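Local structure of Esterase/lipase (Lactobacillus rhamnosus, 4N5H) at residues A[175-183]-A[297-308]; A[239-247]-A[272-280]. The protein probably hydrolyses carboxylic esters, and may also transfer acyl groups, as an esterase of the alpha/beta-hydrolase fold. The protein carries 1 engineered substitution. All coordinates share one frame; numbering follows the deposited sequence.

Contact 1: residues A[175-183]-A[297-308]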
loop_
_atom_site.group_PDB
_atom_site.type_symbol
_atom_site.label_atom_id
_atom_site.label_comp_id
_atom_site.label_asym_id
_atom_site.label_seq_id
_atom_site.Cartn_x
_atom_site.Cartn_y
_atom_site.Cartn_z
ATOM N N PHE A 175 -0.447 -39.148 9.128
ATOM C CA PHE A 175 -0.464 -38.507 10.421
ATOM C C PHE A 175 -1.896 -38.484 10.852
ATOM O O PHE A 175 -2.749 -38.815 10.061
ATOM C CB PHE A 175 0.217 -37.139 10.395
ATOM C CG PHE A 175 -0.396 -36.108 9.448
ATOM C CD1 PHE A 175 -1.505 -35.321 9.832
ATOM C CD2 PHE A 175 0.097 -35.940 8.171
ATOM C CE1 PHE A 175 -2.049 -34.370 8.982
ATOM C CE2 PHE A 175 -0.414 -34.936 7.306
ATOM C CZ PHE A 175 -1.486 -34.139 7.726
ATOM N N ASN A 176 -2.132 -38.170 12.128
ATOM C CA ASN A 176 -3.491 -38.207 12.686
ATOM C C ASN A 176 -3.794 -36.779 13.148
ATOM O O ASN A 176 -2.875 -35.988 13.331
ATOM C CB ASN A 176 -3.525 -39.084 13.949
ATOM C CG ASN A 176 -3.017 -40.544 13.733
ATOM O OD1 ASN A 176 -3.547 -41.292 12.915
ATOM N ND2 ASN A 176 -1.971 -40.942 14.523
ATOM N N PHE A 177 -5.029 -36.505 13.472
ATOM C CA PHE A 177 -5.457 -35.231 14.066
ATOM C C PHE A 177 -5.562 -35.370 15.572
ATOM O O PHE A 177 -6.261 -36.314 16.078
ATOM C CB PHE A 177 -6.794 -34.794 13.493
ATOM C CG PHE A 177 -6.832 -34.809 12.000
ATOM C CD1 PHE A 177 -7.767 -35.538 11.316
ATOM C CD2 PHE A 177 -5.880 -34.089 11.300
ATOM C CE1 PHE A 177 -7.763 -35.564 9.907
ATOM C CE2 PHE A 177 -5.908 -34.080 9.916
ATOM C CZ PHE A 177 -6.814 -34.841 9.215
ATOM N N THR A 178 -4.848 -34.529 16.292
ATOM C CA THR A 178 -4.890 -34.465 17.733
ATOM C C THR A 178 -6.216 -33.877 18.265
ATOM O O THR A 178 -6.780 -34.340 19.269
ATOM C CB THR A 178 -3.682 -33.638 18.238
ATOM O OG1 THR A 178 -2.506 -34.196 17.688
ATOM C CG2 THR A 178 -3.585 -33.635 19.755
ATOM N N LEU A 179 -6.739 -32.889 17.549
ATOM C CA LEU A 179 -7.940 -32.203 17.901
ATOM C C LEU A 179 -8.535 -31.671 16.589
ATOM O O LEU A 179 -7.757 -31.252 15.727
ATOM C CB LEU A 179 -7.604 -31.006 18.786
ATOM C CG LEU A 179 -8.767 -30.082 19.191
ATOM C CD1 LEU A 179 -9.949 -30.762 19.928
ATOM C CD2 LEU A 179 -8.231 -28.931 20.100
ATOM N N VAL A 180 -9.830 -31.647 16.488
ATOM C CA VAL A 180 -10.536 -31.053 15.376
ATOM C C VAL A 180 -11.436 -29.959 15.948
ATOM O O VAL A 180 -12.408 -30.192 16.674
ATOM C CB VAL A 180 -11.345 -32.044 14.610
ATOM C CG1 VAL A 180 -11.999 -31.399 13.442
ATOM C CG2 VAL A 180 -10.514 -33.198 14.108
ATOM N N ALA A 181 -11.096 -28.707 15.586
ATOM C CA ALA A 181 -11.807 -27.523 16.090
ATOM C C ALA A 181 -12.669 -26.894 14.987
ATOM O O ALA A 181 -12.160 -26.536 13.918
ATOM C CB ALA A 181 -10.888 -26.492 16.616
ATOM N N LEU A 182 -13.956 -26.853 15.246
ATOM C CA LEU A 182 -14.922 -26.355 14.249
ATOM C C LEU A 182 -15.435 -25.024 14.706
ATOM O O LEU A 182 -15.981 -24.911 15.803
ATOM C CB LEU A 182 -16.046 -27.335 14.069
ATOM C CG LEU A 182 -15.651 -28.788 13.782
ATOM C CD1 LEU A 182 -16.883 -29.679 13.745
ATOM C CD2 LEU A 182 -14.801 -28.954 12.564
ATOM N N VAL A 183 -15.333 -24.017 13.871
ATOM C CA VAL A 183 -15.790 -22.685 14.222
ATOM C C VAL A 183 -17.072 -22.391 13.406
ATOM O O VAL A 183 -17.006 -22.252 12.206
ATOM C CB VAL A 183 -14.718 -21.574 13.919
ATOM C CG1 VAL A 183 -15.213 -20.161 14.203
ATOM C CG2 VAL A 183 -13.470 -21.830 14.737
ATOM N N MET A 297 -8.589 -22.560 22.290
ATOM C CA MET A 297 -8.353 -23.621 21.289
ATOM C C MET A 297 -6.933 -24.160 21.313
ATOM O O MET A 297 -6.732 -25.407 21.347
ATOM C CB MET A 297 -8.765 -23.137 19.925
ATOM C CG MET A 297 -8.535 -24.158 18.820
ATOM S SD MET A 297 -8.843 -23.529 17.154
ATOM C CE MET A 297 -7.401 -22.416 16.915
ATOM N N LEU A 298 -5.953 -23.274 21.290
ATOM C CA LEU A 298 -4.539 -23.694 21.226
ATOM C C LEU A 298 -4.175 -24.386 22.552
ATOM O O LEU A 298 -3.423 -25.404 22.532
ATOM C CB LEU A 298 -3.596 -22.538 20.943
ATOM C CG LEU A 298 -3.805 -21.997 19.509
ATOM C CD1 LEU A 298 -2.975 -20.707 19.426
ATOM C CD2 LEU A 298 -3.402 -22.983 18.415
ATOM N N ARG A 299 -4.741 -23.888 23.644
ATOM C CA ARG A 299 -4.457 -24.564 24.945
ATOM C C ARG A 299 -5.107 -25.948 25.053
ATOM O O ARG A 299 -4.493 -26.854 25.674
ATOM C CB ARG A 299 -4.843 -23.715 26.128
ATOM C CG ARG A 299 -4.018 -22.456 26.311
ATOM C CD ARG A 299 -2.503 -22.647 26.329
ATOM N NE ARG A 299 -1.744 -22.689 25.028
ATOM C CZ ARG A 299 -1.356 -21.621 24.353
ATOM N NH1 ARG A 299 -1.714 -20.395 24.829
ATOM N NH2 ARG A 299 -0.637 -21.701 23.232
ATOM N N THR A 300 -6.290 -26.154 24.478
ATOM C CA THR A 300 -6.915 -27.438 24.451
ATOM C C THR A 300 -6.022 -28.375 23.649
ATOM O O THR A 300 -5.772 -29.562 24.055
ATOM C CB THR A 300 -8.300 -27.317 23.844
ATOM O OG1 THR A 300 -9.059 -26.417 24.643
ATOM C CG2 THR A 300 -9.037 -28.675 23.734
ATOM N N PHE A 301 -5.571 -27.882 22.494
ATOM C CA PHE A 301 -4.666 -28.648 21.610
ATOM C C PHE A 301 -3.411 -29.056 22.370
ATOM O O PHE A 301 -2.975 -30.190 22.311
ATOM C CB PHE A 301 -4.336 -27.764 20.376
ATOM C CG PHE A 301 -3.282 -28.279 19.450
ATOM C CD1 PHE A 301 -3.183 -29.615 19.134
ATOM C CD2 PHE A 301 -2.469 -27.378 18.759
ATOM C CE1 PHE A 301 -2.259 -30.030 18.202
ATOM C CE2 PHE A 301 -1.526 -27.801 17.798
ATOM C CZ PHE A 301 -1.401 -29.148 17.562
ATOM N N ASP A 302 -2.827 -28.112 23.031
ATOM C CA ASP A 302 -1.569 -28.345 23.778
ATOM C C ASP A 302 -1.829 -29.375 24.885
ATOM O O ASP A 302 -0.956 -30.232 25.109
ATOM C CB ASP A 302 -1.094 -27.084 24.479
ATOM C CG ASP A 302 -0.550 -26.010 23.528
ATOM O OD1 ASP A 302 -0.302 -26.289 22.332
ATOM O OD2 ASP A 302 -0.217 -24.948 24.063
ATOM N N ALA A 303 -2.951 -29.293 25.554
ATOM C CA ALA A 303 -3.226 -30.256 26.635
ATOM C C ALA A 303 -3.359 -31.697 26.098
ATOM O O ALA A 303 -2.806 -32.630 26.660
ATOM C CB ALA A 303 -4.428 -29.851 27.405
ATOM N N LEU A 304 -4.045 -31.861 24.949
ATOM C CA LEU A 304 -4.237 -33.114 24.291
ATOM C C LEU A 304 -2.891 -33.608 23.794
ATOM O O LEU A 304 -2.657 -34.835 23.854
ATOM C CB LEU A 304 -5.245 -33.072 23.230
ATOM C CG LEU A 304 -6.652 -32.876 23.676
ATOM C CD1 LEU A 304 -7.613 -32.406 22.581
ATOM C CD2 LEU A 304 -7.187 -34.184 24.286
ATOM N N SER A 305 -2.008 -32.696 23.312
ATOM C CA SER A 305 -0.698 -33.064 22.793
ATOM C C SER A 305 0.181 -33.618 23.942
ATOM O O SER A 305 0.929 -34.558 23.721
ATOM C CB SER A 305 -0.003 -31.892 22.158
ATOM O OG SER A 305 -0.719 -31.546 20.955
ATOM N N LYS A 306 0.127 -32.939 25.082
ATOM C CA LYS A 306 0.931 -33.307 26.263
ATOM C C LYS A 306 0.481 -34.660 26.757
ATOM O O LYS A 306 1.279 -35.512 27.175
ATOM C CB LYS A 306 0.741 -32.282 27.397
ATOM C CG LYS A 306 1.609 -31.021 27.229
ATOM N N GLN A 307 -0.789 -34.883 26.780
ATOM C CA GLN A 307 -1.311 -36.181 27.213
ATOM C C GLN A 307 -0.851 -37.275 26.304
ATOM O O GLN A 307 -0.502 -38.399 26.758
ATOM C CB GLN A 307 -2.832 -36.229 27.293
ATOM C CG GLN A 307 -3.374 -35.341 28.380
ATOM C CD GLN A 307 -4.853 -34.964 28.229
ATOM O OE1 GLN A 307 -5.668 -35.674 27.602
ATOM N NE2 GLN A 307 -5.216 -33.855 28.866
ATOM N N GLN A 308 -0.876 -36.992 25.016
ATOM C CA GLN A 308 -0.368 -37.972 24.027
ATOM C C GLN A 308 1.126 -38.253 24.327
ATOM O O GLN A 308 1.590 -39.421 24.365
ATOM C CB GLN A 308 -0.556 -37.426 22.632
ATOM C CG GLN A 308 -0.020 -38.304 21.556
ATOM C CD GLN A 308 -0.039 -37.551 20.210
ATOM O OE1 GLN A 308 -1.064 -37.109 19.755
ATOM N NE2 GLN A 308 1.113 -37.341 19.651
HETATM O O HOH W 1 -1.863 -36.734 17.316
#

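Contact 2: residues A[239-247]-A[272-280]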
loop_
_atom_site.group_PDB
_atom_site.type_symbol
_atom_site.label_atom_id
_atom_site.label_comp_id
_atom_site.label_asym_id
_atom_site.label_seq_id
_atom_site.Cartn_x
_atom_site.Cartn_y
_atom_site.Cartn_z
ATOM N N GLY A 239 -18.358 -21.133 18.763
ATOM C CA GLY A 239 -19.398 -20.332 18.128
ATOM C C GLY A 239 -20.165 -19.586 19.181
ATOM O O GLY A 239 -19.562 -19.097 20.174
ATOM N N GLY A 240 -21.469 -19.447 18.974
ATOM C CA GLY A 240 -22.256 -18.757 19.974
ATOM C C GLY A 240 -23.635 -18.448 19.532
ATOM O O GLY A 240 -24.004 -18.586 18.361
ATOM N N GLN A 241 -24.458 -17.953 20.492
ATOM C CA GLN A 241 -25.836 -17.686 20.204
ATOM C C GLN A 241 -26.069 -16.529 19.263
ATOM O O GLN A 241 -27.151 -16.462 18.686
ATOM C CB GLN A 241 -26.559 -17.387 21.541
ATOM C CG GLN A 241 -26.464 -18.550 22.460
ATOM C CD GLN A 241 -27.330 -18.361 23.685
ATOM O OE1 GLN A 241 -27.262 -17.339 24.354
ATOM N NE2 GLN A 241 -28.099 -19.396 24.012
ATOM N N ASN A 242 -25.084 -15.660 18.967
ATOM C CA ASN A 242 -25.198 -14.668 17.947
ATOM C C ASN A 242 -24.599 -15.075 16.591
ATOM O O ASN A 242 -24.535 -14.280 15.667
ATOM C CB ASN A 242 -24.641 -13.299 18.427
ATOM C CG ASN A 242 -25.725 -12.482 19.108
ATOM O OD1 ASN A 242 -26.748 -12.218 18.494
ATOM N ND2 ASN A 242 -25.552 -12.170 20.368
ATOM N N ASP A 243 -24.148 -16.325 16.452
ATOM C CA ASP A 243 -23.843 -16.894 15.141
ATOM C C ASP A 243 -25.123 -17.050 14.313
ATOM O O ASP A 243 -26.055 -17.653 14.788
ATOM C CB ASP A 243 -23.152 -18.259 15.406
ATOM C CG ASP A 243 -22.901 -19.054 14.133
ATOM O OD1 ASP A 243 -22.783 -18.418 13.060
ATOM O OD2 ASP A 243 -22.788 -20.270 14.240
ATOM N N SER A 244 -25.196 -16.484 13.143
ATOM C CA SER A 244 -26.334 -16.672 12.290
ATOM C C SER A 244 -26.561 -18.168 12.005
ATOM O O SER A 244 -27.696 -18.551 11.798
ATOM C CB SER A 244 -26.102 -16.002 10.966
ATOM O OG SER A 244 -24.860 -16.342 10.371
ATOM N N PHE A 245 -25.526 -19.006 12.100
ATOM C CA PHE A 245 -25.648 -20.492 11.990
ATOM C C PHE A 245 -25.687 -21.218 13.283
ATOM O O PHE A 245 -25.382 -22.413 13.367
ATOM C CB PHE A 245 -24.500 -21.026 11.122
ATOM C CG PHE A 245 -24.632 -20.662 9.672
ATOM C CD1 PHE A 245 -24.033 -19.531 9.173
ATOM C CD2 PHE A 245 -25.439 -21.423 8.845
ATOM C CE1 PHE A 245 -24.043 -19.181 7.828
ATOM C CE2 PHE A 245 -25.534 -21.042 7.493
ATOM C CZ PHE A 245 -24.775 -19.973 6.993
ATOM N N TYR A 246 -26.152 -20.608 14.364
ATOM C CA TYR A 246 -26.144 -21.261 15.660
ATOM C C TYR A 246 -26.983 -22.556 15.608
ATOM O O TYR A 246 -26.656 -23.518 16.297
ATOM C CB TYR A 246 -26.715 -20.314 16.743
ATOM C CG TYR A 246 -26.733 -20.853 18.135
ATOM C CD1 TYR A 246 -25.585 -21.401 18.796
ATOM C CD2 TYR A 246 -27.952 -20.882 18.853
ATOM C CE1 TYR A 246 -25.616 -21.855 20.080
ATOM C CE2 TYR A 246 -27.962 -21.353 20.151
ATOM C CZ TYR A 246 -26.819 -21.820 20.770
ATOM O OH TYR A 246 -26.850 -22.302 22.027
ATOM N N LEU A 247 -28.066 -22.575 14.832
ATOM C CA LEU A 247 -28.845 -23.797 14.795
ATOM C C LEU A 247 -28.032 -24.996 14.328
ATOM O O LEU A 247 -28.240 -26.133 14.747
ATOM C CB LEU A 247 -30.062 -23.677 13.872
ATOM C CG LEU A 247 -31.269 -22.868 14.366
ATOM C CD1 LEU A 247 -32.444 -23.342 13.490
ATOM C CD2 LEU A 247 -31.560 -23.009 15.882
ATOM N N ALA A 272 -23.008 -11.937 25.797
ATOM C CA ALA A 272 -21.652 -11.472 25.489
ATOM C C ALA A 272 -21.579 -10.552 24.255
ATOM O O ALA A 272 -20.529 -9.943 23.940
ATOM C CB ALA A 272 -20.700 -12.638 25.251
ATOM N N GLY A 273 -22.683 -10.315 23.604
ATOM C CA GLY A 273 -22.796 -9.191 22.732
ATOM C C GLY A 273 -23.125 -9.515 21.248
ATOM O O GLY A 273 -22.810 -10.580 20.741
ATOM N N PRO A 274 -23.650 -8.532 20.529
ATOM C CA PRO A 274 -24.042 -8.716 19.187
ATOM C C PRO A 274 -22.875 -8.780 18.185
ATOM O O PRO A 274 -23.052 -9.157 17.004
ATOM C CB PRO A 274 -24.875 -7.473 18.941
ATOM C CG PRO A 274 -24.273 -6.431 19.766
ATOM C CD PRO A 274 -23.947 -7.162 21.011
ATOM N N HIS A 275 -21.704 -8.289 18.632
ATOM C CA HIS A 275 -20.542 -8.324 17.783
ATOM C C HIS A 275 -19.972 -9.729 17.591
ATOM O O HIS A 275 -19.184 -9.949 16.645
ATOM C CB HIS A 275 -19.465 -7.377 18.349
ATOM C CG HIS A 275 -19.101 -7.661 19.760
ATOM N ND1 HIS A 275 -19.989 -7.481 20.816
ATOM C CD2 HIS A 275 -17.963 -8.131 20.316
ATOM C CE1 HIS A 275 -19.386 -7.771 21.946
ATOM N NE2 HIS A 275 -18.156 -8.158 21.671
ATOM N N LEU A 276 -20.367 -10.689 18.447
ATOM C CA LEU A 276 -19.804 -12.067 18.391
ATOM C C LEU A 276 -20.628 -12.837 17.377
ATOM O O LEU A 276 -21.331 -13.824 17.659
ATOM C CB LEU A 276 -19.875 -12.658 19.782
ATOM C CG LEU A 276 -19.067 -11.888 20.778
ATOM C CD1 LEU A 276 -19.094 -12.664 22.064
ATOM C CD2 LEU A 276 -17.640 -11.598 20.340
ATOM N N LYS A 277 -20.486 -12.357 16.151
ATOM C CA LYS A 277 -21.215 -12.875 14.999
ATOM C C LYS A 277 -20.567 -14.145 14.438
ATOM O O LYS A 277 -19.601 -14.640 14.956
ATOM C CB LYS A 277 -21.231 -11.807 13.916
ATOM C CG LYS A 277 -19.847 -11.444 13.332
ATOM C CD LYS A 277 -19.940 -10.573 12.089
ATOM C CE LYS A 277 -20.329 -11.417 10.861
ATOM N NZ LYS A 277 -19.359 -12.398 10.312
ATOM N N HIS A 278 -21.148 -14.665 13.340
ATOM C CA HIS A 278 -20.571 -15.816 12.634
ATOM C C HIS A 278 -19.118 -15.581 12.406
ATOM O O HIS A 278 -18.706 -14.559 11.889
ATOM C CB HIS A 278 -21.313 -15.915 11.275
ATOM C CG HIS A 278 -20.963 -17.113 10.473
ATOM N ND1 HIS A 278 -21.244 -18.389 10.912
ATOM C CD2 HIS A 278 -20.446 -17.236 9.231
ATOM C CE1 HIS A 278 -20.816 -19.252 10.001
ATOM N NE2 HIS A 278 -20.390 -18.583 8.954
ATOM N N VAL A 279 -18.339 -16.576 12.785
ATOM C CA VAL A 279 -16.917 -16.674 12.612
ATOM C C VAL A 279 -16.120 -15.449 13.049
ATOM O O VAL A 279 -15.103 -15.123 12.454
ATOM C CB VAL A 279 -16.481 -17.135 11.194
ATOM C CG1 VAL A 279 -17.109 -18.501 10.867
ATOM C CG2 VAL A 279 -16.752 -16.141 10.129
ATOM N N PHE A 280 -16.555 -14.801 14.125
ATOM C CA PHE A 280 -15.946 -13.508 14.524
ATOM C C PHE A 280 -14.480 -13.668 14.872
ATOM O O PHE A 280 -13.686 -12.786 14.572
ATOM C CB PHE A 280 -16.709 -12.847 15.711
ATOM C CG PHE A 280 -16.412 -13.527 17.020
ATOM C CD1 PHE A 280 -15.291 -13.191 17.774
ATOM C CD2 PHE A 280 -17.256 -14.567 17.513
ATOM C CE1 PHE A 280 -15.002 -13.899 18.956
ATOM C CE2 PHE A 280 -17.014 -15.226 18.684
ATOM C CZ PHE A 280 -15.843 -14.900 19.440
HETATM O O HOH W 2 -22.898 -13.205 21.659
HETATM O O HOH W 3 -22.307 -15.383 19.904
HETATM O O HOH W 4 -23.747 -13.787 12.277
#

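Contact 1: residues A[175-183]-A[297-308]
The ring of Phe301 turns its edge to Thr178, whose CB lies near the ring plane, 3.9 Å from CE1; Leu141 of the neighbouring strand also touches this phenylalanine. With CG anti to the backbone N (chi1 172°), the ring extends from the helix to Thr178. The threonine's methyl drops between Leu304 CB and Ser305 OG, 3.9 and 3.7 Å from CG2. That serine hydroxyl is turned back on its own helix, donating to Phe301 O, which also accepts from Ser305 N. Further along, Leu179 lies across Thr300 and Leu304 at about right angles: CD2 packs 3.7 Å from Thr300 CG2, while CD1 meets Leu304 CD1. Ala181 CB ends the row 3.6 Å from Met297 SD. No direct hydrogen bond joins the segments; a water instead spans Thr178 OG1 and Gln308 OE1, donating to the amide oxygen at 2.6 Å. Both residues are also tied to the 138-140 region, Thr178 OG1 to Val140 N and Gln308 NE2 to Asp138 O. Strand 179-183 and helix 297-308 run nearly antiparallel (166°), their axes 9.4 Å apart, the packing of a C-terminal helix against the central parallel strands of an alpha/beta-hydrolase fold.

Contact 2: residues A[239-247]-A[272-280]
His278 and Asp243 meet with the planes of imidazole and carboxylate nearly parallel, 16° apart, in the His-acid arrangement of an alpha/beta-hydrolase; with Ser146, to whose OG His278 NE2 is hydrogen-bonded, they probably form the catalytic triad. His278 ND1 donates to Asp243 OD1 over 2.6 Å, close to the ring plane and on the syn side of the carboxylate, though somewhat out of the carboxylate plane. The same oxygen accepts Phe245 N at 3.0 Å, closing an Asx turn. This second donor stands far above the carboxylate plane, on the face opposite the histidine, so two bonds grip OD1 and restrain the rotation of the carboxylate. Asp243 CG is anti to the backbone N (chi1 174°), which carries the acid across to the imidazole.

The imidazole is sandwiched: Val279 CG1 sits over the centre of one face, and Phe245 CD1 lies over the other, offset toward the rim and 3.3 Å from His278 CE1. The two rings are inclined at 48° and meet obliquely. Ser244 OG adds a contact with His278 CB at 3.7 Å.

Away from the imidazole, water joins the two loops. One molecule accepts from both Ser244 N and His278 N; another accepts from Asn242 N and donates to Leu276 O, the carbonyl that Asn242 CB approaches directly at 3.4 Å. The side-chain oxygen of Asn242, OD1, is hydrogen-bonded to Gln45 NE2 of the second subunit, and other residues of that subunit pack on Pro274, His275 and Lys277, so this edge of the site lies at a subunit interface. At the far end, a third water accepts from Asn242 ND2 at 3.1 Å and donates to Gly273 O at 2.8 Å.

How the contacts relate
Strands 179-183 and 235-240 are neighbours in one sheet, and the two contacts, with centres about 23 Å apart, draw on it differently. Contact 1 pairs a strand with a helix by mainly apolar side chains, its water lying at one end. Contact 2 joins two loops that follow strands 235-240 and 263-268, and its chemistry is polar: a histidine-carboxylate bond and several bridging waters. Both are partly buried, but contact 2 also borders the second subunit, whereas no other chain of the assembly touches contact 1. They meet where Val183 O packs against Val279 CG1, and Phe280 reaches the same helix, 288-311, that supplies one side of contact 1.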